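Local coordinates for periplasmic solute binding protein (Pectobacterium atrosepticum, PDB 4RY1), which probably binds a sugar in the periplasm and delivers it to an ABC-type transporter, at residues L20-A25 with K317-Q322; E204-Y209 with T378-K383; F72-D77 with S365-N370. All blocks are in the same frame, centred on the assembly; numbering follows the deposited sequence. Where two conformers were deposited one is given.

How the contacts relate
Reading from the N terminus, residues 20-25 come first, on helix 13-29. Residues 72-77 follow at the end of helix 69-74, then 204-209 on helix 199-214. The partners come later. Residues 317-322 close the loop of contact 1, 365-370 that of contact 3, and 378-383 that of contact 2. Every pair of contacts therefore crosses, and none nests. Contact 1 lies within one lobe and ties the first strand-helix unit to helix 313-319. Contact 2 joins two helices within the other lobe, its centre 41 Å from that of contact 1. Contact 3 runs between the lobes, from helix 69-74 to the loop before helix 371-385.

Contact 1. Residues L20-A25 with K317-Q322; sequences LAAINA and KALGLQ
The flat group at the centre of this contact is the peptide that joins A21 to A22, and the methyl of A318 lies over one of its faces. A318 CB stands 3.6 Å from A22 N, almost straight above that nitrogen. It approaches neither the carbonyl oxygen nor the edge of the amide. The two methyls of the first helix lie beside it: A21 CB and A22 CB are each 3.9 Å from A318 CB. One small side chain thus rests on the backbone of the opposite helix, between two others.

The backbones come close. A22 CA and A318 CA are 5.1 Å apart, which is possible because only methyl groups lie between the helices here. L319 adds a second apolar touch. Its CG is 4.0 Å from A22 CB. The side chain starts off to one side, but chi1 of -74° sets CG opposite its own carbonyl carbon and brings the branch point near A22. M309, on helix 299-310, touches both A22 and L319 and extends this apolar patch.

Helix 13-29 is the helix of a beta-alpha-beta unit, between the parallel strands 3-10 and 33-40. Helix 313-319 packs against it just where that second helix ends. G320, with positive phi, is the first residue to leave the helix and takes the second place of a type II' beta turn from L319 to Q322, with Q322 N bonded to L319 O at 3.0 Å. The carbonyl oxygen of Q322 accepts a hydrogen bond from R15, at the start of helix 13-29.

No hydrogen bond or ion pair joins the two segments themselves. Their contact rests on van der Waals packing of methyl groups and backbone, and so on close fit rather than on direction or charge.

Contact 2. Residues E204-Y209 with T378-K383; sequences ELFGFY and TTSLQK
L381 and Y209 make the CH-pi part of the contact. L381 CD2 lies over one face of the Y209 ring, 3.7 Å from its centroid and 17° off the ring normal. The other branch reaches further along the ring, with L381 CD1 3.6 Å from Y209 CE1. With chi1 at 178°, Y209 points CG opposite its own nitrogen, carrying the ring across to the leucine.

The second kind is plain apolar contact around F206. F206 CE1 is 3.6 Å from S380 CB and 3.8 Å from L381 CD2. Both partners meet the ring obliquely. L381 CD2 therefore touches both aromatic rings.

Helices 199-214 and 371-385 meet here, in one lobe of the periplasmic binding protein fold, beside helix 391-409. Their axes come within 11.4 Å in these segments and cross at -61°. Large side chains span that gap, and all four touching residues are buried.

Hydrogen bonds take care of the polar ends, none between the two segments. Y209 OH bonds to D385 OD2, at the end of helix 371-385, so the ring is held at its far end as well as on its face. S380 OG bonds back to L376 O, one helical turn earlier.

Contact 3. Residues F72-D77 with S365-N370; sequences FSRNGD and SPFMEN
R74 reaches P366 and F367 by a long, stretched side chain. Its chi1 of -61° sets CG opposite the carbonyl carbon, and from CG to NE the chain is extended. This carries the guanidinium well away from its own helix. The CA atoms of R74 and P366 stay 11.2 Å apart, so the arginine alone spans most of the gap. F367 turns back to meet it: chi1 of -63° swings the ring toward the arginine although its CB starts off to one side.

The guanidinium is touched in two ways. P366 CG lies over one face, 3.7 Å from R74 NH2. The F367 ring meets the other terminal nitrogen, with F367 CE2 3.6 Å from R74 NH1. Here NH1 lies at the edge of the ring, near its plane, and the two planes are 89° apart. The charge therefore does not sit over the aromatic face.

No hydrogen bond joins the two segments directly. E190 links them: its OE1 forms a salt bridge with R74 NH1, and its OE2 is hydrogen-bonded to S365 OG. The salt bridge probably limits the rotation of the guanidinium, and the arginine probably favours the ionised form of E190. S365 OG also accepts from the backbone, with F367 N 3.1 Å away. That bond makes an ST turn, which leads into the 3-10 turn at 366-368.

R74 thus reaches from one lobe of the binding-protein fold to the other, consistent with a closed cleft. It is the last residue of helix 69-74, which ends in a wider pi-type turn. The partner loop runs between helices 346-356 and 371-385, and N370 caps the latter. L406 of helix 391-409 packs on F367, W66 touches P366, and E190 follows strand 188-189.

Contact 1. Residues L20-A25 with K317-Q322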
ATOM      1  N   LEU A  20     -15.763 -13.433  -6.752  1.00 10.82           N
ATOM      2  CA  LEU A  20     -16.600 -14.523  -7.275  0.50 10.03           C
ATOM      3  C   LEU A  20     -17.943 -14.006  -7.837  1.00 10.33           C
ATOM      4  O   LEU A  20     -18.424 -14.473  -8.897  1.00 10.67           O
ATOM      5  CB  LEU A  20     -16.809 -15.623  -6.222  0.50 11.97           C
ATOM      6  CG  LEU A  20     -15.788 -16.761  -6.226  0.50 20.86           C
ATOM      7  CD1 LEU A  20     -15.890 -17.580  -7.506  0.50 18.85           C
ATOM      8  CD2 LEU A  20     -14.378 -16.248  -6.052  0.50 32.31           C
ATOM      9  N   ALA A  21     -18.562 -13.051  -7.132  1.00 10.36           N
ATOM     10  CA  ALA A  21     -19.822 -12.435  -7.604  1.00 10.56           C
ATOM     11  C   ALA A  21     -19.587 -11.784  -8.972  1.00 11.14           C
ATOM     12  O   ALA A  21     -20.404 -11.894  -9.889  1.00 11.20           O
ATOM     13  CB  ALA A  21     -20.306 -11.401  -6.611  1.00 10.62           C
ATOM     14  N   ALA A  22     -18.467 -11.081  -9.104  1.00 10.19           N
ATOM     15  CA  ALA A  22     -18.152 -10.441 -10.387  1.00 10.30           C
ATOM     16  C   ALA A  22     -17.955 -11.471 -11.496  1.00 11.24           C
ATOM     17  O   ALA A  22     -18.409 -11.288 -12.619  1.00 11.66           O
ATOM     18  CB  ALA A  22     -16.930  -9.543 -10.268  1.00 12.03           C
ATOM     19  N   ILE A  23     -17.256 -12.548 -11.159  1.00  9.87           N
ATOM     20  CA  ILE A  23     -17.024 -13.637 -12.113  1.00 10.78           C
ATOM     21  C   ILE A  23     -18.335 -14.276 -12.554  1.00 10.87           C
ATOM     22  O   ILE A  23     -18.560 -14.523 -13.727  1.00 11.57           O
ATOM     23  CB  ILE A  23     -16.028 -14.668 -11.544  1.00 11.79           C
ATOM     24  CG1 ILE A  23     -14.616 -14.054 -11.476  1.00 11.73           C
ATOM     25  CG2 ILE A  23     -16.038 -15.954 -12.374  1.00 12.09           C
ATOM     26  CD1 ILE A  23     -13.659 -14.837 -10.601  1.00 11.74           C
ATOM     27  N   ASN A  24     -19.218 -14.512 -11.594  1.00 10.31           N
ATOM     28  CA  ASN A  24     -20.508 -15.094 -11.934  1.00 10.36           C
ATOM     29  C   ASN A  24     -21.336 -14.180 -12.852  1.00 11.59           C
ATOM     30  O   ASN A  24     -22.020 -14.664 -13.781  1.00 13.46           O
ATOM     31  CB  ASN A  24     -21.310 -15.481 -10.678  1.00 11.05           C
ATOM     32  CG  ASN A  24     -20.761 -16.733 -10.026  1.00 12.33           C
ATOM     33  OD1 ASN A  24     -20.409 -17.703 -10.706  1.00 15.50           O
ATOM     34  ND2 ASN A  24     -20.681 -16.727  -8.706  1.00 12.08           N
ATOM     35  N   ALA A  25     -21.310 -12.878 -12.573  1.00 11.03           N
ATOM     36  CA  ALA A  25     -22.012 -11.916 -13.428  1.00 12.76           C
ATOM     37  C   ALA A  25     -21.379 -11.900 -14.824  1.00 13.33           C
ATOM     38  O   ALA A  25     -22.081 -11.834 -15.834  1.00 13.46           O
ATOM     39  CB  ALA A  25     -22.010 -10.537 -12.771  1.00 14.34           C
ATOM     40  N   LYS A 317     -20.599  -3.122  -9.406  1.00 10.31           N
ATOM     41  CA  LYS A 317     -21.462  -3.293  -8.236  1.00 11.46           C
ATOM     42  C   LYS A 317     -21.077  -4.535  -7.432  1.00 11.35           C
ATOM     43  O   LYS A 317     -21.089  -4.528  -6.208  1.00 12.50           O
ATOM     44  CB  LYS A 317     -22.917  -3.328  -8.662  1.00 12.09           C
ATOM     45  CG  LYS A 317     -23.413  -1.951  -9.067  1.00 17.07           C
ATOM     46  CD  LYS A 317     -24.901  -1.985  -9.366  1.00 20.78           C
ATOM     47  CE  LYS A 317     -25.228  -2.674 -10.661  1.00 20.71           C
ATOM     48  NZ  LYS A 317     -26.709  -2.650 -10.860  1.00 23.42           N
ATOM     49  N   ALA A 318     -20.682  -5.597  -8.131  1.00 10.95           N
ATOM     50  CA  ALA A 318     -20.289  -6.820  -7.434  1.00 10.71           C
ATOM     51  C   ALA A 318     -19.069  -6.593  -6.549  1.00 10.60           C
ATOM     52  O   ALA A 318     -19.016  -7.051  -5.420  1.00 11.29           O
ATOM     53  CB  ALA A 318     -20.027  -7.939  -8.437  1.00 12.52           C
ATOM     54  N   LEU A 319     -18.077  -5.910  -7.098  1.00  9.58           N
ATOM     55  CA  LEU A 319     -16.821  -5.689  -6.380  1.00 10.59           C
ATOM     56  C   LEU A 319     -16.907  -4.599  -5.324  1.00 10.80           C
ATOM     57  O   LEU A 319     -16.165  -4.611  -4.358  1.00 11.20           O
ATOM     58  CB  LEU A 319     -15.684  -5.378  -7.348  1.00  9.87           C
ATOM     59  CG  LEU A 319     -15.197  -6.604  -8.106  1.00 11.56           C
ATOM     60  CD1 LEU A 319     -14.245  -6.261  -9.238  1.00 13.57           C
ATOM     61  CD2 LEU A 319     -14.490  -7.550  -7.147  1.00 14.68           C
ATOM     62  N   GLY A 320     -17.797  -3.642  -5.535  1.00 10.69           N
ATOM     63  CA  GLY A 320     -17.919  -2.506  -4.619  1.00 12.70           C
ATOM     64  C   GLY A 320     -16.572  -1.914  -4.301  1.00 10.39           C
ATOM     65  O   GLY A 320     -15.773  -1.618  -5.203  1.00 10.77           O
ATOM     66  N   LEU A 321     -16.330  -1.694  -3.016  1.00 11.72           N
ATOM     67  CA  LEU A 321     -15.082  -1.083  -2.545  1.00 11.24           C
ATOM     68  C   LEU A 321     -14.061  -2.114  -2.038  1.00 10.21           C
ATOM     69  O   LEU A 321     -13.087  -1.741  -1.389  1.00 11.30           O
ATOM     70  CB  LEU A 321     -15.367  -0.065  -1.435  1.00 11.82           C
ATOM     71  CG  LEU A 321     -16.167   1.143  -1.936  1.00 11.56           C
ATOM     72  CD1 LEU A 321     -16.574   2.023  -0.762  1.00 13.35           C
ATOM     73  CD2 LEU A 321     -15.353   1.988  -2.907  1.00 13.15           C
ATOM     74  N   GLN A 322     -14.234  -3.376  -2.402  1.00 10.71           N
ATOM     75  CA  GLN A 322     -13.360  -4.432  -1.892  1.00  9.85           C
ATOM     76  C   GLN A 322     -11.914  -4.380  -2.397  1.00 11.00           C
ATOM     77  O   GLN A 322     -11.048  -5.008  -1.790  1.00 11.94           O
ATOM     78  CB  GLN A 322     -13.967  -5.790  -2.216  1.00 11.56           C
ATOM     79  CG  GLN A 322     -15.261  -6.060  -1.468  1.00 14.17           C
ATOM     80  CD  GLN A 322     -15.071  -6.070   0.024  1.00 16.17           C
ATOM     81  OE1 GLN A 322     -14.120  -6.626   0.527  1.00 20.55           O
ATOM     82  NE2 GLN A 322     -15.990  -5.420   0.733  1.00 27.45           N
TER

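Contact 2. Residues E204-Y209 with T378-K383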
ATOM      1  N   GLU A 204      19.736  10.971   9.576  1.00 24.93           N
ATOM      2  CA  GLU A 204      18.570  11.760   9.920  1.00 25.80           C
ATOM      3  C   GLU A 204      17.307  10.896   9.857  1.00 24.35           C
ATOM      4  O   GLU A 204      16.419  11.043  10.687  1.00 25.05           O
ATOM      5  CB  GLU A 204      18.464  12.970   8.985  1.00 25.44           C
ATOM      6  CG  GLU A 204      17.287  13.888   9.269  1.00 25.33           C
ATOM      7  CD  GLU A 204      17.324  15.176   8.471  1.00 19.95           C
ATOM      8  OE1 GLU A 204      18.158  15.279   7.543  1.00 27.68           O
ATOM      9  OE2 GLU A 204      16.471  16.048   8.735  1.00 26.35           O
ATOM     10  N   LEU A 205      17.262   9.983   8.884  1.00 21.09           N
ATOM     11  CA  LEU A 205      16.123   9.068   8.704  1.00 20.91           C
ATOM     12  C   LEU A 205      16.019   8.124   9.900  1.00 20.82           C
ATOM     13  O   LEU A 205      14.939   7.960  10.488  1.00 20.46           O
ATOM     14  CB  LEU A 205      16.266   8.272   7.401  1.00 19.96           C
ATOM     15  CG  LEU A 205      15.224   7.172   7.173  1.00 19.50           C
ATOM     16  CD1 LEU A 205      13.842   7.754   6.927  1.00 23.04           C
ATOM     17  CD2 LEU A 205      15.684   6.287   6.027  1.00 18.95           C
ATOM     18  N   PHE A 206      17.141   7.505  10.257  1.00 18.66           N
ATOM     19  CA  PHE A 206      17.180   6.676  11.474  1.00 20.37           C
ATOM     20  C   PHE A 206      16.929   7.493  12.739  1.00 21.12           C
ATOM     21  O   PHE A 206      16.264   7.028  13.671  1.00 22.83           O
ATOM     22  CB  PHE A 206      18.448   5.839  11.568  1.00 21.08           C
ATOM     23  CG  PHE A 206      18.420   4.628  10.693  1.00 20.50           C
ATOM     24  CD1 PHE A 206      17.830   3.442  11.126  1.00 19.02           C
ATOM     25  CD2 PHE A 206      18.905   4.690   9.397  1.00 21.86           C
ATOM     26  CE1 PHE A 206      17.789   2.330  10.289  1.00 20.82           C
ATOM     27  CE2 PHE A 206      18.849   3.593   8.555  1.00 21.95           C
ATOM     28  CZ  PHE A 206      18.303   2.406   9.001  1.00 18.46           C
ATOM     29  N   GLY A 207      17.421   8.726  12.765  1.00 19.91           N
ATOM     30  CA  GLY A 207      17.128   9.622  13.896  1.00 23.27           C
ATOM     31  C   GLY A 207      15.636   9.905  14.071  1.00 22.16           C
ATOM     32  O   GLY A 207      15.139  10.034  15.178  1.00 25.59           O
ATOM     33  N   PHE A 208      14.933  10.014  12.948  1.00 21.66           N
ATOM     34  CA  PHE A 208      13.481  10.247  12.915  1.00 22.27           C
ATOM     35  C   PHE A 208      12.750   9.056  13.578  1.00 20.68           C
ATOM     36  O   PHE A 208      11.860   9.244  14.426  1.00 19.54           O
ATOM     37  CB  PHE A 208      13.068  10.461  11.463  1.00 19.62           C
ATOM     38  CG  PHE A 208      11.578  10.574  11.235  1.00 20.56           C
ATOM     39  CD1 PHE A 208      10.926  11.791  11.355  1.00 22.36           C
ATOM     40  CD2 PHE A 208      10.832   9.465  10.854  1.00 20.46           C
ATOM     41  CE1 PHE A 208       9.569  11.901  11.117  1.00 23.09           C
ATOM     42  CE2 PHE A 208       9.474   9.577  10.612  1.00 18.90           C
ATOM     43  CZ  PHE A 208       8.839  10.787  10.739  1.00 23.08           C
ATOM     44  N   TYR A 209      13.154   7.840  13.210  1.00 19.25           N
ATOM     45  CA  TYR A 209      12.658   6.628  13.880  1.00 18.82           C
ATOM     46  C   TYR A 209      12.924   6.643  15.406  1.00 19.88           C
ATOM     47  O   TYR A 209      12.030   6.421  16.225  1.00 20.36           O
ATOM     48  CB  TYR A 209      13.246   5.356  13.256  1.00 17.90           C
ATOM     49  CG  TYR A 209      12.749   4.141  13.998  1.00 18.91           C
ATOM     50  CD1 TYR A 209      11.488   3.624  13.744  1.00 16.46           C
ATOM     51  CD2 TYR A 209      13.509   3.543  14.992  1.00 18.73           C
ATOM     52  CE1 TYR A 209      11.007   2.532  14.437  1.00 16.94           C
ATOM     53  CE2 TYR A 209      13.035   2.462  15.696  1.00 18.64           C
ATOM     54  CZ  TYR A 209      11.786   1.943  15.409  1.00 16.22           C
ATOM     55  OH  TYR A 209      11.315   0.870  16.130  1.00 17.35           O
ATOM     56  N   THR A 378      14.157  -3.071   8.530  1.00 15.90           N
ATOM     57  CA  THR A 378      13.474  -3.677   9.683  1.00 15.98           C
ATOM     58  C   THR A 378      14.468  -4.234  10.702  1.00 17.35           C
ATOM     59  O   THR A 378      14.388  -3.937  11.905  1.00 16.82           O
ATOM     60  CB  THR A 378      12.493  -4.760   9.197  1.00 14.27           C
ATOM     61  OG1 THR A 378      11.496  -4.140   8.357  1.00 14.87           O
ATOM     62  CG2 THR A 378      11.824  -5.479  10.359  1.00 18.01           C
ATOM     63  N   THR A 379      15.435  -4.992  10.197  1.00 16.00           N
ATOM     64  CA  THR A 379      16.496  -5.545  11.049  1.00 17.40           C
ATOM     65  C   THR A 379      17.383  -4.434  11.648  1.00 19.25           C
ATOM     66  O   THR A 379      17.844  -4.541  12.797  1.00 19.10           O
ATOM     67  CB  THR A 379      17.294  -6.641  10.326  1.00 21.32           C
ATOM     68  OG1 THR A 379      17.894  -6.119   9.142  1.00 25.19           O
ATOM     69  CG2 THR A 379      16.385  -7.799   9.965  1.00 23.78           C
ATOM     70  N   SER A 380      17.591  -3.362  10.896  1.00 19.02           N
ATOM     71  CA  SER A 380      18.350  -2.215  11.419  1.00 18.58           C
ATOM     72  C   SER A 380      17.621  -1.574  12.588  1.00 17.86           C
ATOM     73  O   SER A 380      18.241  -1.225  13.591  1.00 20.42           O
ATOM     74  CB  SER A 380      18.585  -1.159  10.345  1.00 20.50           C
ATOM     75  OG  SER A 380      19.389  -1.677   9.302  1.00 21.79           O
ATOM     76  N   LEU A 381      16.307  -1.402  12.462  1.00 17.59           N
ATOM     77  CA  LEU A 381      15.513  -0.862  13.586  1.00 16.90           C
ATOM     78  C   LEU A 381      15.592  -1.763  14.825  1.00 17.15           C
ATOM     79  O   LEU A 381      15.668  -1.278  15.949  1.00 18.69           O
ATOM     80  CB  LEU A 381      14.040  -0.674  13.195  1.00 17.10           C
ATOM     81  CG  LEU A 381      13.829   0.246  12.001  1.00 18.22           C
ATOM     82  CD1 LEU A 381      12.331   0.396  11.790  1.00 17.58           C
ATOM     83  CD2 LEU A 381      14.510   1.595  12.098  1.00 20.05           C
ATOM     84  N   GLN A 382      15.570  -3.069  14.584  1.00 16.72           N
ATOM     85  CA  GLN A 382      15.686  -4.067  15.645  1.00 17.61           C
ATOM     86  C   GLN A 382      17.054  -3.970  16.333  1.00 20.23           C
ATOM     87  O   GLN A 382      17.138  -4.017  17.536  1.00 21.70           O
ATOM     88  CB  GLN A 382      15.356  -5.459  15.118  1.00 19.38           C
ATOM     89  CG  GLN A 382      13.861  -5.540  14.823  1.00 19.26           C
ATOM     90  CD  GLN A 382      13.428  -6.695  13.956  1.00 19.13           C
ATOM     91  OE1 GLN A 382      14.226  -7.543  13.549  1.00 23.49           O
ATOM     92  NE2 GLN A 382      12.119  -6.741  13.672  1.00 19.98           N
ATOM     93  N   LYS A 383      18.109  -3.770  15.564  1.00 20.99           N
ATOM     94  CA  LYS A 383      19.434  -3.545  16.143  1.00 25.15           C
ATOM     95  C   LYS A 383      19.430  -2.359  17.111  1.00 21.68           C
ATOM     96  O   LYS A 383      19.983  -2.443  18.226  1.00 24.23           O
ATOM     97  CB  LYS A 383      20.468  -3.338  15.035  1.00 28.37           C
ATOM     98  CG  LYS A 383      21.089  -4.643  14.551  1.00 49.81           C
ATOM     99  CD  LYS A 383      21.730  -4.589  13.164  1.00 73.25           C
ATOM    100  CE  LYS A 383      22.047  -3.182  12.680  1.00108.53           C
ATOM    101  NZ  LYS A 383      22.877  -3.155  11.445  1.00 92.50           N
TER

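Contact 3. Residues F72-D77 with S365-N370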
ATOM      1  N   PHE A  72       9.189  -8.474 -12.661  1.00 14.40           N
ATOM      2  CA  PHE A  72       8.538  -9.197 -13.753  1.00 12.52           C
ATOM      3  C   PHE A  72       8.650  -8.556 -15.132  1.00 14.35           C
ATOM      4  O   PHE A  72       8.511  -9.251 -16.159  1.00 16.94           O
ATOM      5  CB  PHE A  72       7.064  -9.442 -13.403  1.00 13.51           C
ATOM      6  CG  PHE A  72       6.863 -10.406 -12.256  1.00 12.88           C
ATOM      7  CD1 PHE A  72       7.476 -11.648 -12.263  1.00 14.68           C
ATOM      8  CD2 PHE A  72       6.071 -10.062 -11.166  1.00 13.79           C
ATOM      9  CE1 PHE A  72       7.299 -12.531 -11.211  1.00 16.20           C
ATOM     10  CE2 PHE A  72       5.872 -10.937 -10.120  1.00 16.17           C
ATOM     11  CZ  PHE A  72       6.502 -12.182 -10.142  1.00 15.09           C
ATOM     12  N   SER A  73       8.816  -7.234 -15.160  1.00 14.14           N
ATOM     13  CA  SER A  73       8.762  -6.476 -16.416  1.00 14.50           C
ATOM     14  C   SER A  73      10.031  -5.698 -16.766  1.00 15.16           C
ATOM     15  O   SER A  73      10.494  -5.774 -17.887  1.00 18.87           O
ATOM     16  CB  SER A  73       7.561  -5.522 -16.409  1.00 14.35           C
ATOM     17  OG  SER A  73       6.339  -6.236 -16.228  1.00 16.26           O
ATOM     18  N   ARG A  74      10.573  -4.922 -15.839  1.00 16.60           N
ATOM     19  CA  ARG A  74      11.817  -4.201 -16.143  1.00 19.22           C
ATOM     20  C   ARG A  74      12.970  -5.177 -16.340  1.00 20.39           C
ATOM     21  O   ARG A  74      13.767  -5.048 -17.264  1.00 27.66           O
ATOM     22  CB  ARG A  74      12.179  -3.232 -15.034  1.00 17.65           C
ATOM     23  CG  ARG A  74      11.151  -2.158 -14.784  1.00 17.67           C
ATOM     24  CD  ARG A  74      11.739  -1.071 -13.919  1.00 17.64           C
ATOM     25  NE  ARG A  74      10.720  -0.136 -13.460  1.00 15.97           N
ATOM     26  CZ  ARG A  74      10.973   1.044 -12.906  1.00 17.37           C
ATOM     27  NH1 ARG A  74      12.231   1.462 -12.760  1.00 18.58           N
ATOM     28  NH2 ARG A  74       9.973   1.815 -12.489  1.00 18.19           N
ATOM     29  N   ASN A  75      12.980  -6.183 -15.484  1.00 18.08           N
ATOM     30  CA  ASN A  75      14.033  -7.191 -15.420  1.00 22.50           C
ATOM     31  C   ASN A  75      13.575  -8.618 -15.689  1.00 25.05           C
ATOM     32  O   ASN A  75      14.240  -9.591 -15.331  1.00 27.86           O
ATOM     33  CB  ASN A  75      14.736  -7.029 -14.094  1.00 28.25           C
ATOM     34  CG  ASN A  75      15.225  -5.609 -13.920  1.00 30.08           C
ATOM     35  OD1 ASN A  75      15.847  -5.047 -14.825  1.00 42.28           O
ATOM     36  ND2 ASN A  75      14.950  -5.023 -12.812  1.00 44.83           N
ATOM     37  N   GLY A  76      12.447  -8.715 -16.376  1.00 20.02           N
ATOM     38  CA  GLY A  76      11.862  -9.988 -16.768  1.00 19.31           C
ATOM     39  C   GLY A  76      11.236  -9.917 -18.144  1.00 16.10           C
ATOM     40  O   GLY A  76      11.488  -8.998 -18.891  1.00 20.30           O
ATOM     41  N   ASP A  77      10.412 -10.918 -18.452  1.00 17.17           N
ATOM     42  CA  ASP A  77       9.803 -11.071 -19.770  1.00 21.37           C
ATOM     43  C   ASP A  77       8.668 -10.088 -20.009  1.00 18.73           C
ATOM     44  O   ASP A  77       8.279  -9.868 -21.147  1.00 20.60           O
ATOM     45  CB  ASP A  77       9.209 -12.468 -19.949  1.00 21.77           C
ATOM     46  CG  ASP A  77      10.243 -13.574 -19.897  1.00 34.64           C
ATOM     47  OD1 ASP A  77      11.420 -13.331 -20.245  1.00 36.01           O
ATOM     48  OD2 ASP A  77       9.866 -14.722 -19.545  1.00 58.04           O
ATOM     49  N   SER A 365       9.410   5.577  -5.831  1.00 16.88           N
ATOM     50  CA  SER A 365      10.102   4.512  -6.536  1.00 16.37           C
ATOM     51  C   SER A 365       9.561   3.176  -6.091  1.00 15.29           C
ATOM     52  O   SER A 365       9.412   2.938  -4.888  1.00 17.22           O
ATOM     53  CB  SER A 365      11.589   4.537  -6.213  1.00 17.29           C
ATOM     54  OG  SER A 365      12.232   3.491  -6.892  1.00 16.23           O
ATOM     55  N   PRO A 366       9.300   2.270  -7.043  1.00 15.03           N
ATOM     56  CA  PRO A 366       8.900   0.937  -6.589  1.00 14.16           C
ATOM     57  C   PRO A 366       9.990   0.247  -5.759  1.00 14.78           C
ATOM     58  O   PRO A 366       9.701  -0.708  -5.001  1.00 15.09           O
ATOM     59  CB  PRO A 366       8.642   0.204  -7.901  1.00 13.71           C
ATOM     60  CG  PRO A 366       9.494   0.894  -8.914  1.00 16.13           C
ATOM     61  CD  PRO A 366       9.422   2.339  -8.514  1.00 15.47           C
ATOM     62  N   PHE A 367      11.236   0.694  -5.927  1.00 14.90           N
ATOM     63  CA  PHE A 367      12.348   0.054  -5.225  1.00 16.76           C
ATOM     64  C   PHE A 367      12.375   0.339  -3.732  1.00 16.14           C
ATOM     65  O   PHE A 367      13.003  -0.405  -2.987  1.00 17.64           O
ATOM     66  CB  PHE A 367      13.666   0.425  -5.891  1.00 15.40           C
ATOM     67  CG  PHE A 367      13.749  -0.065  -7.304  1.00 15.24           C
ATOM     68  CD1 PHE A 367      13.890  -1.420  -7.577  1.00 16.26           C
ATOM     69  CD2 PHE A 367      13.642   0.812  -8.359  1.00 16.83           C
ATOM     70  CE1 PHE A 367      13.908  -1.883  -8.879  1.00 17.13           C
ATOM     71  CE2 PHE A 367      13.690   0.365  -9.659  1.00 15.09           C
ATOM     72  CZ  PHE A 367      13.823  -0.986  -9.924  1.00 16.65           C
ATOM     73  N   MET A 368      11.679   1.392  -3.299  1.00 16.53           N
ATOM     74  CA  MET A 368      11.520   1.649  -1.857  0.50 15.69           C
ATOM     75  C   MET A 368      10.800   0.495  -1.156  1.00 16.82           C
ATOM     76  O   MET A 368      11.007   0.264   0.050  1.00 17.05           O
ATOM     77  CB  MET A 368      10.864   3.016  -1.586  0.50 16.86           C
ATOM     78  CG  MET A 368       9.338   3.077  -1.553  0.50 18.79           C
ATOM     79  SD  MET A 368       8.658   4.634  -0.908  0.50 16.90           S
ATOM     80  CE  MET A 368       9.643   4.681   0.573  0.50 14.21           C
ATOM     81  N   GLU A 369       9.983  -0.240  -1.915  0.50 14.48           N
ATOM     82  CA  GLU A 369       9.281  -1.426  -1.386  0.50 15.59           C
ATOM     83  C   GLU A 369       9.982  -2.759  -1.671  0.50 15.68           C
ATOM     84  O   GLU A 369       9.409  -3.818  -1.431  0.50 16.54           O
ATOM     85  CB  GLU A 369       7.842  -1.472  -1.889  0.50 15.07           C
ATOM     86  CG  GLU A 369       7.103  -0.174  -1.638  0.50 17.38           C
ATOM     87  CD  GLU A 369       5.617  -0.362  -1.431  0.50 26.97           C
ATOM     88  OE1 GLU A 369       5.138  -1.514  -1.427  0.50 14.52           O
ATOM     89  OE2 GLU A 369       4.920   0.659  -1.263  0.50 25.11           O
ATOM     90  N   ASN A 370      11.225  -2.712  -2.155  1.00 14.91           N
ATOM     91  CA  ASN A 370      11.999  -3.939  -2.391  1.00 15.65           C
ATOM     92  C   ASN A 370      12.038  -4.739  -1.084  1.00 14.52           C
ATOM     93  O   ASN A 370      12.355  -4.167  -0.040  1.00 16.25           O
ATOM     94  CB  ASN A 370      13.412  -3.586  -2.875  1.00 17.53           C
ATOM     95  CG  ASN A 370      14.333  -4.785  -2.957  1.00 17.71           C
ATOM     96  OD1 ASN A 370      14.861  -5.228  -1.945  1.00 19.14           O
ATOM     97  ND2 ASN A 370      14.572  -5.282  -4.168  1.00 20.68           N
TER